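Long-range contacts in aromatic-amino-acid:2-oxoglutarate transaminase (Candida albicans, PDB 6HND), which probably catalyses the pyridoxal-phosphate-dependent transfer of amino groups from aromatic amino acids, and perhaps 2-aminoadipate, to 2-oxo acids: residues R126-A131 against S374-T379; L404-R409 against L491-A496; K410-Y415 against E500-S505. One frame throughout, in Å; residues are numbered along the deposited sequence.

Contact 1: residues R126-A131 against S374-T379; sequences RGLQYA and SGLTQT. With PLP (pyridoxal-5'-phosphate), chain C.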
loop_
_atom_site.group_PDB
_atom_site.type_symbol
_atom_site.label_atom_id
_atom_site.label_comp_id
_atom_site.label_asym_id
_atom_site.label_seq_id
_atom_site.Cartn_x
_atom_site.Cartn_y
_atom_site.Cartn_z
ATOM N N ARG B 126 9.394 17.368 0.035
ATOM C CA ARG B 126 8.656 16.570 1.049
ATOM C C ARG B 126 7.894 15.403 0.397
ATOM O O ARG B 126 7.831 14.326 1.025
ATOM C CB ARG B 126 7.798 17.514 1.887
ATOM C CG ARG B 126 8.652 18.257 2.899
ATOM C CD ARG B 126 7.969 19.426 3.537
ATOM N NE ARG B 126 7.840 20.526 2.593
ATOM C CZ ARG B 126 7.340 21.702 2.919
ATOM N NH1 ARG B 126 6.954 21.909 4.164
ATOM N NH2 ARG B 126 7.212 22.655 2.015
ATOM N N GLY B 127 7.342 15.597 -0.806
ATOM C CA GLY B 127 6.484 14.601 -1.481
ATOM C C GLY B 127 7.242 13.321 -1.790
ATOM O O GLY B 127 6.650 12.220 -1.666
ATOM N N LEU B 128 8.509 13.462 -2.174
ATOM C CA LEU B 128 9.418 12.342 -2.476
ATOM C C LEU B 128 10.235 11.892 -1.258
ATOM O O LEU B 128 10.981 10.863 -1.388
ATOM C CB LEU B 128 10.296 12.797 -3.628
ATOM C CG LEU B 128 9.504 13.034 -4.892
ATOM C CD1 LEU B 128 10.398 13.544 -6.001
ATOM C CD2 LEU B 128 8.805 11.751 -5.284
ATOM N N GLN B 129 10.082 12.558 -0.112
ATOM C CA GLN B 129 10.744 12.141 1.156
ATOM C C GLN B 129 9.775 11.294 1.998
ATOM O O GLN B 129 8.545 11.400 1.775
ATOM C CB GLN B 129 11.223 13.370 1.912
ATOM C CG GLN B 129 12.018 13.072 3.175
ATOM C CD GLN B 129 13.239 12.254 2.854
ATOM O OE1 GLN B 129 13.198 11.016 2.850
ATOM N NE2 GLN B 129 14.318 12.949 2.555
ATOM N N TYR B 130 10.334 10.465 2.896
ATOM C CA TYR B 130 9.618 9.765 3.995
ATOM C C TYR B 130 8.625 10.745 4.615
ATOM O O TYR B 130 8.999 11.922 4.866
ATOM C CB TYR B 130 10.589 9.225 5.047
ATOM C CG TYR B 130 11.286 7.932 4.671
ATOM C CD1 TYR B 130 10.584 6.744 4.580
ATOM C CD2 TYR B 130 12.642 7.895 4.397
ATOM C CE1 TYR B 130 11.203 5.561 4.227
ATOM C CE2 TYR B 130 13.278 6.719 4.048
ATOM C CZ TYR B 130 12.562 5.538 3.984
ATOM O OH TYR B 130 13.182 4.358 3.633
ATOM N N ALA B 131 7.394 10.281 4.812
ATOM C CA ALA B 131 6.267 11.089 5.328
ATOM C C ALA B 131 5.547 10.332 6.458
ATOM O O ALA B 131 5.685 9.130 6.547
ATOM C CB ALA B 131 5.346 11.392 4.170
ATOM N N SER B 374 1.463 6.161 -1.611
ATOM C CA SER B 374 2.532 6.814 -2.419
ATOM C C SER B 374 2.522 8.333 -2.211
ATOM O O SER B 374 1.536 8.963 -2.552
ATOM C CB SER B 374 2.396 6.499 -3.873
ATOM O OG SER B 374 3.537 6.951 -4.566
ATOM N N GLY B 375 3.600 8.889 -1.675
ATOM C CA GLY B 375 3.753 10.341 -1.488
ATOM C C GLY B 375 3.688 11.071 -2.811
ATOM O O GLY B 375 3.122 12.182 -2.841
ATOM N N LEU B 376 4.247 10.488 -3.872
ATOM C CA LEU B 376 4.271 11.134 -5.216
ATOM C C LEU B 376 2.818 11.298 -5.651
ATOM O O LEU B 376 2.497 12.318 -6.243
ATOM C CB LEU B 376 5.078 10.286 -6.217
ATOM C CG LEU B 376 5.101 10.813 -7.655
ATOM C CD1 LEU B 376 5.465 12.292 -7.715
ATOM C CD2 LEU B 376 6.035 10.002 -8.543
ATOM N N THR B 377 1.969 10.318 -5.356
ATOM C CA THR B 377 0.548 10.324 -5.789
ATOM C C THR B 377 -0.228 11.320 -4.935
ATOM O O THR B 377 -1.027 12.071 -5.513
ATOM C CB THR B 377 -0.065 8.933 -5.707
ATOM O OG1 THR B 377 0.714 8.172 -6.628
ATOM C CG2 THR B 377 -1.547 8.914 -6.031
ATOM N N GLN B 378 -0.012 11.290 -3.617
ATOM C CA GLN B 378 -0.592 12.272 -2.670
ATOM C C GLN B 378 -0.217 13.672 -3.160
ATOM O O GLN B 378 -1.052 14.566 -3.056
ATOM C CB GLN B 378 -0.061 12.077 -1.258
ATOM C CG GLN B 378 -0.568 10.826 -0.572
ATOM C CD GLN B 378 -0.135 10.785 0.874
ATOM O OE1 GLN B 378 -0.478 11.679 1.665
ATOM N NE2 GLN B 378 0.606 9.738 1.231
ATOM N N THR B 379 1.021 13.843 -3.621
ATOM C CA THR B 379 1.560 15.146 -4.083
ATOM C C THR B 379 0.771 15.562 -5.328
ATOM O O THR B 379 0.184 16.638 -5.284
ATOM C CB THR B 379 3.075 15.078 -4.307
ATOM O OG1 THR B 379 3.659 14.741 -3.052
ATOM C CG2 THR B 379 3.669 16.368 -4.832
HETATM N N1 PLP C . 15.525 -2.289 5.443
HETATM C C2 PLP C . 16.628 -1.574 5.647
HETATM C C2A PLP C . 17.865 -2.309 6.057
HETATM C C3 PLP C . 16.643 -0.178 5.421
HETATM O O3 PLP C . 17.813 0.501 5.606
HETATM C C4 PLP C . 15.452 0.474 5.007
HETATM C C4A PLP C . 15.510 1.921 4.705
HETATM C C5 PLP C . 14.289 -0.325 4.820
HETATM C C6 PLP C . 14.387 -1.665 5.080
HETATM C C5A PLP C . 12.930 0.214 4.449
HETATM O O4P PLP C . 12.844 0.805 3.119
HETATM P P PLP C . 11.442 1.314 2.477
HETATM O O1P PLP C . 11.627 1.115 0.972
HETATM O O2P PLP C . 11.316 2.765 2.843
HETATM O O3P PLP C . 10.334 0.484 3.123
#
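Gly127 and Gly375 meet backbone to backbone, with their CA atoms 5.1 Å apart. Neither has a side chain, and Gly127 O lies 3.4 Å from Gly375 C. Thr379 OG1 lies 3.2 Å from Gly127 CA. The Thr379 hydroxyl sits beside its own backbone N (chi1 -61°), and Thr379 OG1 donates to Gly375 O at 2.6 Å. It comes from above the carbonyl plane, while Thr379 N reaches the same oxygen from the opposite face. One oxygen in the first turn of helix 375-388 is thus gripped twice. Gly375 CA makes a CH...O contact of 3.5 Å with Gly127 O. Next to the glycines, Leu128 and Leu376 lie side by side and point the same way, with Leu128 CD2 4.1 Å from Leu376 CB. This is the dimer interface of the aminotransferase. Ser374, the N-cap of the helix, packs on Ser374 of the second subunit, and its OG bonds to Thr377 OG1 of that subunit. Beyond Leu128 the chain runs on to a cofactor held mainly by the second subunit, including its Ser340 and Arg348. Tyr130 OH donates to O2P of the PLP phosphate at 2.6 Å, and O2P sits near the ring plane, at the edge. At its other end, Tyr130 N donates to Gln129 OE1 on a lone pair.

Contact 2: residues L404-R409 against L491-A496; sequences LNYSYR and LCYALA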
loop_
_atom_site.group_PDB
_atom_site.type_symbol
_atom_site.label_atom_id
_atom_site.label_comp_id
_atom_site.label_asym_id
_atom_site.label_seq_id
_atom_site.Cartn_x
_atom_site.Cartn_y
_atom_site.Cartn_z
ATOM N N LEU B 404 -23.326 14.435 -14.494
ATOM C CA LEU B 404 -24.114 14.685 -15.731
ATOM C C LEU B 404 -23.847 13.574 -16.727
ATOM O O LEU B 404 -24.830 13.132 -17.347
ATOM C CB LEU B 404 -23.738 16.021 -16.372
ATOM C CG LEU B 404 -24.411 17.248 -15.776
ATOM C CD1 LEU B 404 -24.060 18.476 -16.607
ATOM C CD2 LEU B 404 -25.917 17.048 -15.689
ATOM N N ASN B 405 -22.577 13.212 -16.918
ATOM C CA ASN B 405 -22.180 12.101 -17.832
ATOM C C ASN B 405 -22.874 10.805 -17.388
ATOM O O ASN B 405 -23.527 10.139 -18.225
ATOM C CB ASN B 405 -20.675 11.828 -17.816
ATOM C CG ASN B 405 -19.947 12.341 -19.035
ATOM O OD1 ASN B 405 -19.714 11.586 -19.983
ATOM N ND2 ASN B 405 -19.546 13.603 -18.992
ATOM N N TYR B 406 -22.683 10.447 -16.114
ATOM C CA TYR B 406 -23.205 9.215 -15.484
ATOM C C TYR B 406 -24.728 9.209 -15.600
ATOM O O TYR B 406 -25.287 8.146 -15.939
ATOM C CB TYR B 406 -22.691 9.091 -14.043
ATOM C CG TYR B 406 -21.344 8.419 -13.944
ATOM C CD1 TYR B 406 -21.228 7.048 -14.048
ATOM C CD2 TYR B 406 -20.175 9.142 -13.782
ATOM C CE1 TYR B 406 -19.996 6.416 -13.983
ATOM C CE2 TYR B 406 -18.935 8.525 -13.703
ATOM C CZ TYR B 406 -18.847 7.155 -13.791
ATOM O OH TYR B 406 -17.652 6.518 -13.719
ATOM N N SER B 407 -25.360 10.356 -15.335
ATOM C CA SER B 407 -26.825 10.524 -15.429
ATOM C C SER B 407 -27.262 10.203 -16.856
ATOM O O SER B 407 -28.222 9.426 -17.008
ATOM C CB SER B 407 -27.280 11.889 -15.016
ATOM O OG SER B 407 -28.679 12.052 -15.270
ATOM N N TYR B 408 -26.611 10.787 -17.857
ATOM C CA TYR B 408 -26.978 10.543 -19.273
ATOM C C TYR B 408 -26.753 9.052 -19.563
ATOM O O TYR B 408 -27.663 8.421 -20.163
ATOM C CB TYR B 408 -26.218 11.480 -20.214
ATOM C CG TYR B 408 -26.573 11.333 -21.671
ATOM C CD1 TYR B 408 -27.822 11.714 -22.144
ATOM C CD2 TYR B 408 -25.668 10.813 -22.588
ATOM C CE1 TYR B 408 -28.175 11.574 -23.479
ATOM C CE2 TYR B 408 -25.999 10.674 -23.930
ATOM C CZ TYR B 408 -27.259 11.053 -24.375
ATOM O OH TYR B 408 -27.609 10.934 -25.686
ATOM N N ARG B 409 -25.602 8.502 -19.139
ATOM C CA ARG B 409 -25.206 7.099 -19.435
ATOM C C ARG B 409 -26.265 6.158 -18.850
ATOM O O ARG B 409 -26.760 5.272 -19.594
ATOM C CB ARG B 409 -23.805 6.781 -18.901
ATOM C CG ARG B 409 -22.672 7.236 -19.811
ATOM C CD ARG B 409 -21.348 7.299 -19.072
ATOM N NE ARG B 409 -20.263 7.551 -19.994
ATOM C CZ ARG B 409 -19.467 6.619 -20.480
ATOM N NH1 ARG B 409 -19.560 5.366 -20.061
ATOM N NH2 ARG B 409 -18.546 6.947 -21.364
ATOM N N LEU B 491 -25.131 -4.568 -14.237
ATOM C CA LEU B 491 -24.666 -3.854 -15.451
ATOM C C LEU B 491 -23.896 -2.630 -14.999
ATOM O O LEU B 491 -24.362 -1.994 -14.043
ATOM C CB LEU B 491 -25.870 -3.439 -16.295
ATOM C CG LEU B 491 -26.917 -4.529 -16.532
ATOM C CD1 LEU B 491 -28.092 -3.942 -17.289
ATOM C CD2 LEU B 491 -26.314 -5.694 -17.296
ATOM N N CYS B 492 -22.757 -2.360 -15.635
ATOM C CA CYS B 492 -21.966 -1.139 -15.410
ATOM C C CYS B 492 -21.797 -0.360 -16.721
ATOM O O CYS B 492 -21.264 -0.945 -17.685
ATOM C CB CYS B 492 -20.612 -1.465 -14.798
ATOM S SG CYS B 492 -19.637 0.037 -14.541
ATOM N N TYR B 493 -22.214 0.910 -16.714
ATOM C CA TYR B 493 -22.198 1.857 -17.869
ATOM C C TYR B 493 -21.046 2.861 -17.703
ATOM O O TYR B 493 -21.065 3.941 -18.311
ATOM C CB TYR B 493 -23.557 2.559 -18.002
ATOM C CG TYR B 493 -24.109 3.066 -16.698
ATOM C CD1 TYR B 493 -23.681 4.279 -16.178
ATOM C CD2 TYR B 493 -24.986 2.310 -15.943
ATOM C CE1 TYR B 493 -24.144 4.753 -14.964
ATOM C CE2 TYR B 493 -25.497 2.787 -14.743
ATOM C CZ TYR B 493 -25.065 4.006 -14.252
ATOM O OH TYR B 493 -25.508 4.465 -13.058
ATOM N N ALA B 494 -20.057 2.525 -16.873
ATOM C CA ALA B 494 -18.896 3.396 -16.594
ATOM C C ALA B 494 -17.809 3.153 -17.644
ATOM O O ALA B 494 -17.056 4.092 -17.912
ATOM C CB ALA B 494 -18.387 3.150 -15.186
ATOM N N LEU B 495 -17.732 1.951 -18.217
ATOM C CA LEU B 495 -16.559 1.521 -19.024
ATOM C C LEU B 495 -16.719 1.998 -20.479
ATOM O O LEU B 495 -15.715 2.377 -21.097
ATOM C CB LEU B 495 -16.373 -0.004 -18.939
ATOM C CG LEU B 495 -14.969 -0.487 -18.535
ATOM C CD1 LEU B 495 -14.751 -1.921 -18.963
ATOM C CD2 LEU B 495 -13.834 0.397 -19.083
ATOM N N ALA B 496 -17.930 1.984 -21.018
ATOM C CA ALA B 496 -18.183 2.246 -22.453
ATOM C C ALA B 496 -17.457 3.523 -22.889
ATOM O O ALA B 496 -17.426 4.444 -22.088
ATOM C CB ALA B 496 -19.671 2.365 -22.663
#
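Arg409 reaches across to the turn after strand 488-492 and binds two carbonyl oxygens, those of Tyr493 and Ala496, with the end of its guanidinium. Its chain is extended from CG to NE. Arg409 NH1 donates to Tyr493 O at 2.7 Å. Arg409 NH1 and NH2 both donate to Ala496 O, at 3.1 and 2.8 Å; the NH2 bond is the straighter, 153° at the hydrogen against 139°. Both oxygens lie in the guanidinium plane, so the bonds hold the flat group in one rotation. The two nitrogens approach Ala496 O from the same face of its carbonyl plane. Arg409 lies on the long helix 392-418, which packs beside a small antiparallel sheet in the C-terminal part of the aminotransferase fold. Its bonds tie that helix to the link between strand 488-492 and helix 499-518. The Tyr493 ring packs on the helix. Tyr493 CG stands between the backbone N and the carbonyl carbon (chi1 46°). Tyr493 CD1 meets Arg409 CB at 3.7 Å. The side chains of Tyr406 and Tyr493 cross obliquely: Tyr493 CE1 lies in the plane of the Tyr406 ring, at its edge, 3.8 Å from Tyr406 CD1. Farther along that edge, Ala494 CB touches Tyr406 CE1 and lies 3.7 Å from Tyr406 OH. Phe50 of the second subunit stacks with Tyr406, and Asn47 ND2 of that subunit bonds to Leu495 O.

Contact 3: residues K410-Y415 against E500-S505; sequences KDLLLY and EEILES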
loop_
_atom_site.group_PDB
_atom_site.type_symbol
_atom_site.label_atom_id
_atom_site.label_comp_id
_atom_site.label_asym_id
_atom_site.label_seq_id
_atom_site.Cartn_x
_atom_site.Cartn_y
_atom_site.Cartn_z
ATOM N N LYS B 410 -26.657 6.369 -17.591
ATOM C CA LYS B 410 -27.618 5.454 -16.918
ATOM C C LYS B 410 -28.948 5.442 -17.686
ATOM O O LYS B 410 -29.508 4.331 -17.918
ATOM C CB LYS B 410 -27.830 5.832 -15.453
ATOM C CG LYS B 410 -28.822 4.931 -14.732
ATOM C CD LYS B 410 -30.219 5.497 -14.708
ATOM C CE LYS B 410 -30.376 6.607 -13.692
ATOM N NZ LYS B 410 -31.792 7.021 -13.567
ATOM N N ASP B 411 -29.450 6.617 -18.060
ATOM C CA ASP B 411 -30.775 6.741 -18.736
ATOM C C ASP B 411 -30.726 6.095 -20.132
ATOM O O ASP B 411 -31.712 5.423 -20.523
ATOM C CB ASP B 411 -31.214 8.201 -18.806
ATOM C CG ASP B 411 -31.504 8.810 -17.450
ATOM O OD1 ASP B 411 -31.715 8.029 -16.464
ATOM O OD2 ASP B 411 -31.499 10.055 -17.390
ATOM N N LEU B 412 -29.630 6.298 -20.856
ATOM C CA LEU B 412 -29.401 5.691 -22.189
ATOM C C LEU B 412 -29.518 4.164 -22.070
ATOM O O LEU B 412 -30.383 3.567 -22.741
ATOM C CB LEU B 412 -28.016 6.118 -22.676
ATOM C CG LEU B 412 -27.804 6.116 -24.182
ATOM C CD1 LEU B 412 -28.780 7.064 -24.883
ATOM C CD2 LEU B 412 -26.358 6.492 -24.485
ATOM N N LEU B 413 -28.725 3.547 -21.194
ATOM C CA LEU B 413 -28.756 2.072 -21.006
ATOM C C LEU B 413 -30.185 1.638 -20.667
ATOM O O LEU B 413 -30.630 0.607 -21.211
ATOM C CB LEU B 413 -27.770 1.673 -19.909
ATOM C CG LEU B 413 -27.792 0.201 -19.528
ATOM C CD1 LEU B 413 -27.387 -0.653 -20.721
ATOM C CD2 LEU B 413 -26.893 -0.051 -18.323
ATOM N N LEU B 414 -30.867 2.389 -19.792
ATOM C CA LEU B 414 -32.269 2.085 -19.390
ATOM C C LEU B 414 -33.204 2.205 -20.611
ATOM O O LEU B 414 -34.063 1.316 -20.747
ATOM C CB LEU B 414 -32.717 2.959 -18.205
ATOM C CG LEU B 414 -32.719 2.239 -16.853
ATOM C CD1 LEU B 414 -31.302 1.925 -16.412
ATOM C CD2 LEU B 414 -33.426 3.042 -15.790
ATOM N N TYR B 415 -33.042 3.236 -21.455
ATOM C CA TYR B 415 -33.799 3.402 -22.724
ATOM C C TYR B 415 -33.542 2.159 -23.597
ATOM O O TYR B 415 -34.498 1.436 -23.940
ATOM C CB TYR B 415 -33.424 4.721 -23.407
ATOM C CG TYR B 415 -34.098 4.980 -24.738
ATOM C CD1 TYR B 415 -35.416 5.404 -24.795
ATOM C CD2 TYR B 415 -33.417 4.813 -25.937
ATOM C CE1 TYR B 415 -36.048 5.622 -26.005
ATOM C CE2 TYR B 415 -34.035 5.030 -27.157
ATOM C CZ TYR B 415 -35.357 5.438 -27.189
ATOM O OH TYR B 415 -35.998 5.657 -28.374
ATOM N N GLU B 500 -22.885 5.000 -28.519
ATOM C CA GLU B 500 -23.105 3.892 -29.491
ATOM C C GLU B 500 -22.856 2.550 -28.778
ATOM O O GLU B 500 -23.678 1.610 -28.943
ATOM C CB GLU B 500 -22.231 4.072 -30.742
ATOM C CG GLU B 500 -22.612 5.282 -31.593
ATOM C CD GLU B 500 -22.212 6.645 -31.033
ATOM O OE1 GLU B 500 -21.029 6.804 -30.647
ATOM O OE2 GLU B 500 -23.086 7.554 -30.980
ATOM N N GLU B 501 -21.793 2.456 -27.971
ATOM C CA GLU B 501 -21.462 1.198 -27.247
ATOM C C GLU B 501 -22.533 0.916 -26.199
ATOM O O GLU B 501 -22.836 -0.263 -25.986
ATOM C CB GLU B 501 -20.085 1.255 -26.626
ATOM C CG GLU B 501 -18.978 1.089 -27.645
ATOM C CD GLU B 501 -17.597 1.312 -27.060
ATOM O OE1 GLU B 501 -17.478 1.275 -25.795
ATOM O OE2 GLU B 501 -16.654 1.542 -27.859
ATOM N N ILE B 502 -23.104 1.954 -25.585
ATOM C CA ILE B 502 -24.141 1.758 -24.530
ATOM C C ILE B 502 -25.419 1.235 -25.180
ATOM O O ILE B 502 -25.967 0.232 -24.664
ATOM C CB ILE B 502 -24.368 3.041 -23.722
ATOM C CG1 ILE B 502 -23.123 3.313 -22.869
ATOM C CG2 ILE B 502 -25.649 2.925 -22.901
ATOM C CD1 ILE B 502 -23.094 4.653 -22.202
ATOM N N LEU B 503 -25.857 1.858 -26.284
ATOM C CA LEU B 503 -27.106 1.433 -26.974
ATOM C C LEU B 503 -26.905 -0.007 -27.435
ATOM O O LEU B 503 -27.806 -0.801 -27.215
ATOM C CB LEU B 503 -27.463 2.389 -28.122
ATOM C CG LEU B 503 -27.853 3.808 -27.676
ATOM C CD1 LEU B 503 -27.961 4.760 -28.863
ATOM C CD2 LEU B 503 -29.149 3.810 -26.874
ATOM N N GLU B 504 -25.728 -0.326 -27.973
ATOM C CA GLU B 504 -25.442 -1.636 -28.605
ATOM C C GLU B 504 -25.320 -2.690 -27.502
ATOM O O GLU B 504 -25.754 -3.814 -27.745
ATOM C CB GLU B 504 -24.188 -1.557 -29.485
ATOM C CG GLU B 504 -23.737 -2.889 -30.088
ATOM C CD GLU B 504 -24.711 -3.646 -30.990
ATOM O OE1 GLU B 504 -25.698 -3.046 -31.495
ATOM O OE2 GLU B 504 -24.473 -4.856 -31.186
ATOM N N SER B 505 -24.749 -2.323 -26.343
ATOM C CA SER B 505 -24.625 -3.201 -25.153
ATOM C C SER B 505 -26.032 -3.638 -24.729
ATOM O O SER B 505 -26.278 -4.847 -24.565
ATOM C CB SER B 505 -23.884 -2.505 -24.040
ATOM O OG SER B 505 -22.519 -2.302 -24.384
#
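This is an apolar helix-helix contact in the C-terminal part of the fold, between the long helix 392-418 and the last helix, 499-518. The two short segments run in roughly the same direction. Their axes come within 8.5 Å and cross at -34°. Ile502 is at the closest point. Ile502 CG2 is anti to the backbone N and presses on the backbone of the other helix, 3.6 Å from Leu413 N and 3.9 Å from Leu413 CB. Leu412 packs against both Ile502 and Leu503, crossing each at about a right angle. Leu412 CD2 faces Ile502 CG2 at 4.0 Å, and Leu412 CG meets Leu503 CD2 at 3.8 Å. Leu503 CD2 also comes to the edge of the Tyr415 ring, 4.5 Å from Tyr415 CD2, at the rim of the contact. On the far side of helix 392-418, Lys410 NZ forms salt bridges with Asp411 and Asp432. Leu41 of the second subunit touches Leu413, and Leu39 of the second subunit packs on Glu501, Glu504 and Ser505. Leu413 and Leu414 rest on Val439 of strand 438-443, so helix 392-418 touches both that strand and helix 499-518.

Overall arrangement
Contacts 2 and 3 are neighbours on helix 392-418, with centres about 8 Å apart. Their second segments follow each other along the chain. They touch directly: Arg409 CG lies 3.5 Å from Ile502 CD1, and Tyr493 CZ is 3.5 Å from Lys410 CB. Contact 1 stands apart, its centre about 33 Å from that of contact 2 and 41 Å from that of contact 3. Helix 375-388 of contact 1 comes just before helix 392-418. All three contacts touch the second subunit. Contact 1 reaches, through Tyr130, a PLP that the second subunit also binds. Contact 2 comes near the cofactor, with the side chain of Ala494 about 10 Å from a bound PLP. Contact 3 lies away from the known sites.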